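Local coordinates for protein botulinum neurotoxin type G (Clostridium botulinum, PDB 3MPP) that binds the surface of target nerve cells as the receptor-binding part of a neurotoxin whose heavy chain delivers a protease light chain into the cytosol, at residues G282-S291 and Y307-I315; V324-L335 and F374-F382. The protein carries 4 engineered substitutions. One frame throughout, in Å; residues are numbered along the deposited sequence.

Overall arrangement
Both contacts belong to the C-terminal half of the receptor-binding domain, the beta-trefoil subdomain, and lie on the same side of the chain's centre, with their own centres about 18 Å apart. Contact 1 pairs two neighbouring strands through their backbones; contact 2 joins segments 324-335 and 374-382 mainly through side chains. The chain leads from one to the other, since strand 307-312 of contact 1 is followed by strand 320-325, its neighbour in the sheet, where contact 2 opens. They meet in the core, Leu310 CD1 lying 4.0 Å from Phe377 CE2. Contact 1 is remote from the inferred ganglioside-binding site, whereas the Gln332 side chain of contact 2 lies about 6 Å from that of Trp402, the residue inferred to bind ganglioside.

Contact 1 of 2, residues G282-S291 and Y307-I315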
loop_
_atom_site.group_PDB
_atom_site.type_symbol
_atom_site.label_atom_id
_atom_site.label_comp_id
_atom_site.label_asym_id
_atom_site.label_seq_id
_atom_site.Cartn_x
_atom_site.Cartn_y
_atom_site.Cartn_z
ATOM N N GLY A 282 17.955 -7.206 6.583
ATOM C CA GLY A 282 18.120 -8.551 6.050
ATOM C C GLY A 282 18.475 -8.663 4.573
ATOM O O GLY A 282 19.028 -7.739 3.979
ATOM N N LEU A 283 18.157 -9.816 3.985
ATOM C CA LEU A 283 18.456 -10.090 2.583
ATOM C C LEU A 283 17.837 -9.036 1.695
ATOM O O LEU A 283 16.677 -8.687 1.866
ATOM C CB LEU A 283 17.901 -11.455 2.177
ATOM C CG LEU A 283 18.480 -12.602 3.023
ATOM C CD1 LEU A 283 17.721 -13.900 2.802
ATOM C CD2 LEU A 283 19.937 -12.758 2.694
ATOM N N ARG A 284 18.614 -8.556 0.733
ATOM C CA ARG A 284 18.086 -7.646 -0.263
ATOM C C ARG A 284 17.957 -8.399 -1.590
ATOM O O ARG A 284 18.939 -8.903 -2.116
ATOM C CB ARG A 284 18.996 -6.431 -0.383
ATOM C CG ARG A 284 18.405 -5.297 -1.217
ATOM C CD ARG A 284 19.275 -4.073 -1.100
ATOM N NE ARG A 284 20.616 -4.302 -1.621
ATOM C CZ ARG A 284 21.614 -3.427 -1.523
ATOM N NH1 ARG A 284 21.421 -2.254 -0.927
ATOM N NH2 ARG A 284 22.807 -3.726 -2.011
ATOM N N PHE A 285 16.732 -8.506 -2.089
ATOM C CA PHE A 285 16.420 -9.322 -3.253
ATOM C C PHE A 285 16.237 -8.476 -4.489
ATOM O O PHE A 285 15.816 -7.319 -4.409
ATOM C CB PHE A 285 15.093 -10.071 -3.036
ATOM C CG PHE A 285 15.145 -11.113 -1.954
ATOM C CD1 PHE A 285 15.440 -12.437 -2.265
ATOM C CD2 PHE A 285 14.871 -10.778 -0.632
ATOM C CE1 PHE A 285 15.487 -13.412 -1.272
ATOM C CE2 PHE A 285 14.911 -11.749 0.376
ATOM C CZ PHE A 285 15.227 -13.071 0.044
ATOM N N ILE A 286 16.518 -9.077 -5.642
ATOM C CA ILE A 286 16.126 -8.501 -6.922
ATOM C C ILE A 286 15.387 -9.577 -7.709
ATOM O O ILE A 286 15.905 -10.662 -7.914
ATOM C CB ILE A 286 17.324 -8.013 -7.728
ATOM C CG1 ILE A 286 18.001 -6.851 -6.989
ATOM C CG2 ILE A 286 16.888 -7.602 -9.142
ATOM C CD1 ILE A 286 19.319 -6.428 -7.598
ATOM N N ILE A 287 14.171 -9.268 -8.138
ATOM C CA ILE A 287 13.409 -10.179 -8.977
ATOM C C ILE A 287 13.885 -10.109 -10.426
ATOM O O ILE A 287 13.920 -9.026 -11.028
ATOM C CB ILE A 287 11.894 -9.881 -8.873
ATOM C CG1 ILE A 287 11.458 -9.864 -7.395
ATOM C CG2 ILE A 287 11.089 -10.916 -9.627
ATOM C CD1 ILE A 287 10.055 -9.347 -7.209
ATOM N N LYS A 288 14.240 -11.267 -10.985
ATOM C CA LYS A 288 14.702 -11.359 -12.374
ATOM C C LYS A 288 13.726 -12.191 -13.204
ATOM O O LYS A 288 13.152 -13.169 -12.712
ATOM C CB LYS A 288 16.086 -12.050 -12.450
ATOM C CG LYS A 288 17.179 -11.421 -11.606
ATOM C CD LYS A 288 17.424 -9.960 -11.994
ATOM C CE LYS A 288 18.009 -9.868 -13.395
ATOM N NZ LYS A 288 18.460 -8.474 -13.704
ATOM N N LYS A 289 13.570 -11.832 -14.470
ATOM C CA LYS A 289 12.799 -12.653 -15.391
ATOM C C LYS A 289 13.538 -13.947 -15.652
ATOM O O LYS A 289 14.714 -13.934 -16.000
ATOM C CB LYS A 289 12.567 -11.922 -16.716
ATOM C CG LYS A 289 11.613 -10.744 -16.606
ATOM C CD LYS A 289 11.526 -9.975 -17.924
ATOM C CE LYS A 289 10.997 -8.564 -17.684
ATOM N NZ LYS A 289 10.721 -7.824 -18.964
ATOM N N ALA A 290 12.853 -15.068 -15.475
ATOM C CA ALA A 290 13.470 -16.354 -15.762
ATOM C C ALA A 290 13.310 -16.691 -17.241
ATOM O O ALA A 290 14.244 -17.181 -17.878
ATOM C CB ALA A 290 12.869 -17.441 -14.905
ATOM N N SER A 291 12.123 -16.417 -17.778
ATOM C CA SER A 291 11.803 -16.746 -19.166
ATOM C C SER A 291 12.536 -15.846 -20.158
ATOM O O SER A 291 12.486 -16.074 -21.369
ATOM C CB SER A 291 10.292 -16.662 -19.399
ATOM O OG SER A 291 9.968 -16.988 -20.740
ATOM N N TYR A 307 7.372 -16.482 -14.411
ATOM C CA TYR A 307 8.516 -17.282 -13.985
ATOM C C TYR A 307 9.717 -16.379 -13.678
ATOM O O TYR A 307 10.119 -15.559 -14.510
ATOM C CB TYR A 307 8.859 -18.311 -15.055
ATOM C CG TYR A 307 7.791 -19.375 -15.195
ATOM C CD1 TYR A 307 7.783 -20.486 -14.369
ATOM C CD2 TYR A 307 6.786 -19.259 -16.146
ATOM C CE1 TYR A 307 6.808 -21.460 -14.487
ATOM C CE2 TYR A 307 5.807 -20.229 -16.271
ATOM C CZ TYR A 307 5.826 -21.327 -15.437
ATOM O OH TYR A 307 4.857 -22.296 -15.549
ATOM N N ILE A 308 10.273 -16.508 -12.477
ATOM C CA ILE A 308 11.255 -15.542 -12.012
ATOM C C ILE A 308 12.397 -16.222 -11.291
ATOM O O ILE A 308 12.287 -17.394 -10.897
ATOM C CB ILE A 308 10.623 -14.530 -11.016
ATOM C CG1 ILE A 308 10.286 -15.249 -9.699
ATOM C CG2 ILE A 308 9.373 -13.894 -11.630
ATOM C CD1 ILE A 308 10.475 -14.430 -8.472
ATOM N N TYR A 309 13.504 -15.497 -11.155
ATOM C CA TYR A 309 14.530 -15.857 -10.180
ATOM C C TYR A 309 14.555 -14.825 -9.073
ATOM O O TYR A 309 14.241 -13.655 -9.302
ATOM C CB TYR A 309 15.932 -15.854 -10.804
ATOM C CG TYR A 309 16.102 -16.659 -12.052
ATOM C CD1 TYR A 309 15.905 -18.033 -12.048
ATOM C CD2 TYR A 309 16.516 -16.055 -13.236
ATOM C CE1 TYR A 309 16.103 -18.791 -13.201
ATOM C CE2 TYR A 309 16.716 -16.809 -14.398
ATOM C CZ TYR A 309 16.500 -18.176 -14.367
ATOM O OH TYR A 309 16.680 -18.938 -15.504
ATOM N N LEU A 310 14.991 -15.239 -7.887
ATOM C CA LEU A 310 15.230 -14.277 -6.821
ATOM C C LEU A 310 16.743 -14.166 -6.610
ATOM O O LEU A 310 17.354 -15.074 -6.047
ATOM C CB LEU A 310 14.513 -14.707 -5.528
ATOM C CG LEU A 310 12.976 -14.576 -5.516
ATOM C CD1 LEU A 310 12.349 -15.103 -4.205
ATOM C CD2 LEU A 310 12.566 -13.103 -5.729
ATOM N N ASN A 311 17.342 -13.087 -7.113
ATOM C CA ASN A 311 18.745 -12.773 -6.843
ATOM C C ASN A 311 18.843 -12.123 -5.458
ATOM O O ASN A 311 17.877 -11.527 -4.973
ATOM C CB ASN A 311 19.312 -11.803 -7.891
ATOM C CG ASN A 311 19.756 -12.497 -9.187
ATOM O OD1 ASN A 311 19.685 -13.714 -9.317
ATOM N ND2 ASN A 311 20.221 -11.705 -10.148
ATOM N N ILE A 312 20.009 -12.228 -4.831
ATOM C CA ILE A 312 20.253 -11.557 -3.558
ATOM C C ILE A 312 21.571 -10.822 -3.723
ATOM O O ILE A 312 22.585 -11.439 -4.045
ATOM C CB ILE A 312 20.392 -12.554 -2.403
ATOM C CG1 ILE A 312 19.095 -13.351 -2.239
ATOM C CG2 ILE A 312 20.824 -11.819 -1.114
ATOM C CD1 ILE A 312 19.225 -14.573 -1.306
ATOM N N ASP A 313 21.559 -9.502 -3.536
ATOM C CA ASP A 313 22.734 -8.713 -3.918
ATOM C C ASP A 313 23.463 -8.082 -2.738
ATOM O O ASP A 313 24.326 -7.239 -2.942
ATOM C CB ASP A 313 22.373 -7.627 -4.945
ATOM C CG ASP A 313 21.600 -6.465 -4.322
ATOM O OD1 ASP A 313 21.178 -6.591 -3.152
ATOM O OD2 ASP A 313 21.413 -5.430 -4.999
ATOM N N ASN A 314 23.127 -8.477 -1.513
ATOM C CA ASN A 314 23.828 -7.924 -0.353
ATOM C C ASN A 314 24.506 -8.966 0.547
ATOM O O ASN A 314 24.748 -8.718 1.720
ATOM C CB ASN A 314 22.915 -6.993 0.462
ATOM C CG ASN A 314 21.840 -7.742 1.231
ATOM O OD1 ASN A 314 21.447 -8.843 0.860
ATOM N ND2 ASN A 314 21.352 -7.133 2.306
ATOM N N ILE A 315 24.806 -10.132 -0.000
ATOM C CA ILE A 315 25.546 -11.144 0.756
ATOM C C ILE A 315 27.050 -10.995 0.569
ATOM O O ILE A 315 27.835 -11.220 1.496
ATOM C CB ILE A 315 25.140 -12.563 0.355
ATOM C CG1 ILE A 315 23.779 -12.911 0.966
ATOM C CG2 ILE A 315 26.193 -13.571 0.824
ATOM C CD1 ILE A 315 23.151 -14.158 0.371
#
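Strands 285-289 and 307-312 form an antiparallel beta pair in the beta-trefoil subdomain, extended at one end by a side-chain network from Asp313 and Asn314. The strand axes run 150° apart, and Ile286 with Asn311 and Lys288 with Tyr309 are the hydrogen-bonded pairs; Lys288 N to Tyr309 O, at 2.9 Å, is nearly straight. Beyond them Ala290 N still donates to Tyr307 O.

Phe285, Ile287, Leu310 and Ile312 share the buried face. Phe285 and Ile312 run alongside each other in the same direction, with CE1 of the former 3.7 Å from CG1 of the latter, and Ile287 matches Leu310 likewise. Val322 of strand 320-325 packs against Phe285, Leu310 and Ile312.

At the 282-284 end, the Asn314 amide bridges two backbone groups: ND2 donates a hydrogen bond to Gly282 O at 2.9 Å, while OD1 accepts from Arg284 N at 2.9 Å, that donor standing above the carbonyl plane. Its chi1 of 72° sets CG between backbone N and carbonyl carbon, turning the amide back toward the other segment. Arg284 NE meets Asp313 OD1 at 2.8 Å in the guanidinium plane and on the syn side of the carboxylate, although the two planes are 68° apart. Gln239 donates to Asp313 OD2.

At the far end Ala290 CB sits over one face of the Tyr309 ring, 3.8 Å from its centroid, a CH-pi contact; Arg321 adds a cation-pi partner. The chemistry thus divides: apolar packing on the core side, and at the 282-284 end a side-chain salt bridge, and an amide whose two ends take up backbone groups past the regular strand pairing.

Contact 2 of 2, residues V324-L335 and F374-F382; sequences VLVNSKEIQTQL and FGLFGIGKF
Phe382 inserts its ring between Gln332 and Gln334, which cover opposite faces. The Gln332 amide stacks 15° from the ring plane, its NE2 3.6 Å above the centre. From the other side Gln334 lays CG 3.7 Å from the centroid and almost on the ring normal, a CH-pi contact, with its amide only 2° from parallel. The NE2 of Gln332 also donates to Lys381 O at 2.8 Å, a bent bond (137°): Lys381 O lies near the plane of the Gln332 amide, but NE2 stands above the Lys381 carbonyl plane. The bond fixes which way the amide is turned. With CG between backbone N and carbonyl carbon and the chain extended beyond it, Gln332 reaches across to 374-382, where its OE1 passes 3.8 Å from Gly380 CA.

Deeper in, Leu335 CD1 sits over the centre of the Phe377 ring, 3.5 Å from the centroid, while Val324 CG2 approaches the same ring obliquely. The Phe374 ring is met by Val326, whose CG1 is 3.7 Å from Phe374 CZ, at the type I turn from Leu325 to Ser328.

Strand 332-334, which carries the two glutamines, runs nearly at right angles to strand 374-382, with no backbone hydrogen bonds between the two segments. Strand 394-400 pairs with both strands: Thr333 and Leu335 bond through their backbones to Ile399 and Phe397, and the Phe397 ring meets Phe377 at about a right angle. Gln332 also touches Ser400, the first residue of the inferred ganglioside-binding motif. The chemistry therefore grades from aliphatic-aromatic packing inside to amide-aromatic stacking near that motif, where one hydrogen bond orients the Gln332 amide.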
loop_
_atom_site.group_PDB
_atom_site.type_symbol
_atom_site.label_atom_id
_atom_site.label_comp_id
_atom_site.label_asym_id
_atom_site.label_seq_id
_atom_site.Cartn_x
_atom_site.Cartn_y
_atom_site.Cartn_z
ATOM N N VAL A 324 16.065 -24.104 -4.699
ATOM C CA VAL A 324 15.277 -25.141 -4.075
ATOM C C VAL A 324 15.967 -26.503 -4.225
ATOM O O VAL A 324 16.385 -26.873 -5.322
ATOM C CB VAL A 324 13.882 -25.191 -4.708
ATOM C CG1 VAL A 324 13.122 -26.444 -4.246
ATOM C CG2 VAL A 324 13.116 -23.929 -4.344
ATOM N N LEU A 325 16.080 -27.246 -3.130
ATOM C CA LEU A 325 16.637 -28.592 -3.215
ATOM C C LEU A 325 15.604 -29.512 -3.860
ATOM O O LEU A 325 14.597 -29.835 -3.249
ATOM C CB LEU A 325 17.036 -29.091 -1.825
ATOM C CG LEU A 325 18.467 -28.727 -1.421
ATOM C CD1 LEU A 325 18.604 -27.231 -1.218
ATOM C CD2 LEU A 325 18.902 -29.487 -0.169
ATOM N N VAL A 326 15.848 -29.931 -5.095
ATOM C CA VAL A 326 14.831 -30.672 -5.846
ATOM C C VAL A 326 14.666 -32.138 -5.467
ATOM O O VAL A 326 13.599 -32.707 -5.668
ATOM C CB VAL A 326 15.055 -30.585 -7.369
ATOM C CG1 VAL A 326 14.665 -29.213 -7.869
ATOM C CG2 VAL A 326 16.489 -30.905 -7.716
ATOM N N ASN A 327 15.707 -32.743 -4.912
ATOM C CA ASN A 327 15.668 -34.160 -4.584
ATOM C C ASN A 327 15.461 -34.420 -3.097
ATOM O O ASN A 327 15.924 -35.426 -2.569
ATOM C CB ASN A 327 16.941 -34.870 -5.061
ATOM C CG ASN A 327 17.035 -34.947 -6.581
ATOM O OD1 ASN A 327 18.123 -34.863 -7.152
ATOM N ND2 ASN A 327 15.887 -35.103 -7.239
ATOM N N SER A 328 14.772 -33.511 -2.419
ATOM C CA SER A 328 14.378 -33.756 -1.036
ATOM C C SER A 328 13.063 -34.527 -0.970
ATOM O O SER A 328 12.141 -34.270 -1.741
ATOM C CB SER A 328 14.243 -32.445 -0.264
ATOM O OG SER A 328 13.701 -32.691 1.020
ATOM N N LYS A 329 12.979 -35.469 -0.042
ATOM C CA LYS A 329 11.739 -36.195 0.200
ATOM C C LYS A 329 11.036 -35.715 1.481
ATOM O O LYS A 329 10.060 -36.322 1.913
ATOM C CB LYS A 329 12.009 -37.700 0.303
ATOM C CG LYS A 329 12.224 -38.179 1.732
ATOM C CD LYS A 329 12.119 -39.692 1.846
ATOM C CE LYS A 329 11.559 -40.102 3.203
ATOM N NZ LYS A 329 12.175 -39.341 4.329
ATOM N N GLU A 330 11.544 -34.648 2.094
ATOM C CA GLU A 330 10.929 -34.102 3.309
ATOM C C GLU A 330 9.762 -33.184 2.973
ATOM O O GLU A 330 9.695 -32.643 1.869
ATOM C CB GLU A 330 11.954 -33.326 4.142
ATOM C CG GLU A 330 13.180 -34.139 4.520
ATOM C CD GLU A 330 12.810 -35.469 5.151
ATOM O OE1 GLU A 330 11.969 -35.476 6.078
ATOM O OE2 GLU A 330 13.356 -36.508 4.718
ATOM N N ILE A 331 8.857 -33.011 3.938
ATOM C CA ILE A 331 7.745 -32.080 3.832
ATOM C C ILE A 331 8.259 -30.657 3.608
ATOM O O ILE A 331 7.774 -29.931 2.728
ATOM C CB ILE A 331 6.875 -32.109 5.128
ATOM C CG1 ILE A 331 6.137 -33.441 5.255
ATOM C CG2 ILE A 331 5.883 -30.979 5.147
ATOM C CD1 ILE A 331 5.574 -33.681 6.629
ATOM N N GLN A 332 9.235 -30.257 4.415
ATOM C CA GLN A 332 9.798 -28.910 4.315
ATOM C C GLN A 332 11.312 -28.988 4.152
ATOM O O GLN A 332 11.971 -29.886 4.696
ATOM C CB GLN A 332 9.448 -28.082 5.562
ATOM C CG GLN A 332 9.905 -28.745 6.871
ATOM C CD GLN A 332 9.692 -27.852 8.081
ATOM O OE1 GLN A 332 8.922 -26.891 8.034
ATOM N NE2 GLN A 332 10.372 -28.166 9.173
ATOM N N THR A 333 11.875 -28.061 3.392
ATOM C CA THR A 333 13.323 -28.018 3.236
ATOM C C THR A 333 13.800 -26.580 3.280
ATOM O O THR A 333 13.109 -25.667 2.811
ATOM C CB THR A 333 13.783 -28.682 1.916
ATOM O OG1 THR A 333 13.223 -29.995 1.818
ATOM C CG2 THR A 333 15.298 -28.771 1.850
ATOM N N GLN A 334 14.974 -26.386 3.866
ATOM C CA GLN A 334 15.583 -25.064 3.939
ATOM C C GLN A 334 15.960 -24.625 2.539
ATOM O O GLN A 334 16.452 -25.432 1.746
ATOM C CB GLN A 334 16.815 -25.114 4.851
ATOM C CG GLN A 334 16.440 -25.186 6.326
ATOM C CD GLN A 334 17.295 -26.169 7.110
ATOM O OE1 GLN A 334 17.563 -27.273 6.656
ATOM N NE2 GLN A 334 17.713 -25.767 8.297
ATOM N N LEU A 335 15.698 -23.360 2.213
ATOM C CA LEU A 335 16.128 -22.822 0.918
ATOM C C LEU A 335 17.635 -22.635 0.938
ATOM O O LEU A 335 18.206 -22.298 1.978
ATOM C CB LEU A 335 15.427 -21.480 0.611
ATOM C CG LEU A 335 13.927 -21.637 0.336
ATOM C CD1 LEU A 335 13.222 -20.285 0.168
ATOM C CD2 LEU A 335 13.737 -22.514 -0.915
ATOM N N PHE A 374 7.013 -28.492 -5.426
ATOM C CA PHE A 374 7.907 -28.525 -4.268
ATOM C C PHE A 374 7.337 -27.798 -3.047
ATOM O O PHE A 374 7.834 -27.956 -1.937
ATOM C CB PHE A 374 9.309 -28.015 -4.638
ATOM C CG PHE A 374 9.973 -28.830 -5.709
ATOM C CD1 PHE A 374 10.397 -30.124 -5.450
ATOM C CD2 PHE A 374 10.147 -28.318 -6.981
ATOM C CE1 PHE A 374 10.986 -30.887 -6.436
ATOM C CE2 PHE A 374 10.744 -29.079 -7.974
ATOM C CZ PHE A 374 11.163 -30.366 -7.699
ATOM N N GLY A 375 6.287 -27.010 -3.263
ATOM C CA GLY A 375 5.642 -26.280 -2.185
ATOM C C GLY A 375 5.725 -24.770 -2.339
ATOM O O GLY A 375 6.099 -24.275 -3.401
ATOM N N LEU A 376 5.355 -24.051 -1.280
ATOM C CA LEU A 376 5.439 -22.594 -1.250
ATOM C C LEU A 376 6.569 -22.169 -0.309
ATOM O O LEU A 376 6.897 -22.897 0.645
ATOM C CB LEU A 376 4.099 -21.999 -0.769
ATOM C CG LEU A 376 2.865 -22.297 -1.633
ATOM C CD1 LEU A 376 1.588 -21.573 -1.062
ATOM C CD2 LEU A 376 3.148 -21.875 -3.057
ATOM N N PHE A 377 7.181 -21.016 -0.583
ATOM C CA PHE A 377 8.145 -20.422 0.346
ATOM C C PHE A 377 7.439 -20.018 1.633
ATOM O O PHE A 377 6.310 -19.503 1.616
ATOM C CB PHE A 377 8.788 -19.155 -0.240
ATOM C CG PHE A 377 9.841 -19.411 -1.284
ATOM C CD1 PHE A 377 9.869 -20.599 -2.016
ATOM C CD2 PHE A 377 10.779 -18.424 -1.575
ATOM C CE1 PHE A 377 10.850 -20.820 -2.977
ATOM C CE2 PHE A 377 11.756 -18.638 -2.543
ATOM C CZ PHE A 377 11.796 -19.831 -3.240
ATOM N N GLY A 378 8.130 -20.201 2.749
ATOM C CA GLY A 378 7.593 -19.864 4.052
ATOM C C GLY A 378 8.713 -19.823 5.067
ATOM O O GLY A 378 9.894 -19.622 4.719
ATOM N N ILE A 379 8.345 -20.014 6.321
ATOM C CA ILE A 379 9.301 -20.050 7.417
ATOM C C ILE A 379 8.966 -21.286 8.237
ATOM O O ILE A 379 7.800 -21.493 8.626
ATOM C CB ILE A 379 9.217 -18.781 8.280
ATOM C CG1 ILE A 379 9.508 -17.542 7.431
ATOM C CG2 ILE A 379 10.219 -18.835 9.451
ATOM C CD1 ILE A 379 9.343 -16.215 8.186
ATOM N N GLY A 380 9.964 -22.135 8.461
ATOM C CA GLY A 380 9.710 -23.390 9.142
ATOM C C GLY A 380 10.675 -23.668 10.274
ATOM O O GLY A 380 11.779 -23.139 10.305
ATOM N N LYS A 381 10.255 -24.516 11.205
ATOM C CA LYS A 381 11.090 -24.903 12.339
ATOM C C LYS A 381 11.931 -26.107 11.957
ATOM O O LYS A 381 11.386 -27.109 11.533
ATOM C CB LYS A 381 10.210 -25.287 13.531
ATOM C CG LYS A 381 9.770 -24.135 14.393
ATOM C CD LYS A 381 8.739 -24.590 15.419
ATOM C CE LYS A 381 8.919 -23.843 16.724
ATOM N NZ LYS A 381 9.552 -22.510 16.495
ATOM N N PHE A 382 13.250 -26.008 12.111
ATOM C CA PHE A 382 14.159 -27.099 11.769
ATOM C C PHE A 382 15.103 -27.370 12.951
ATOM O O PHE A 382 15.206 -26.548 13.864
ATOM C CB PHE A 382 15.005 -26.757 10.528
ATOM C CG PHE A 382 14.212 -26.652 9.234
ATOM C CD1 PHE A 382 13.486 -25.499 8.928
ATOM C CD2 PHE A 382 14.216 -27.696 8.325
ATOM C CE1 PHE A 382 12.764 -25.406 7.732
ATOM C CE2 PHE A 382 13.499 -27.624 7.127
ATOM C CZ PHE A 382 12.767 -26.464 6.831
#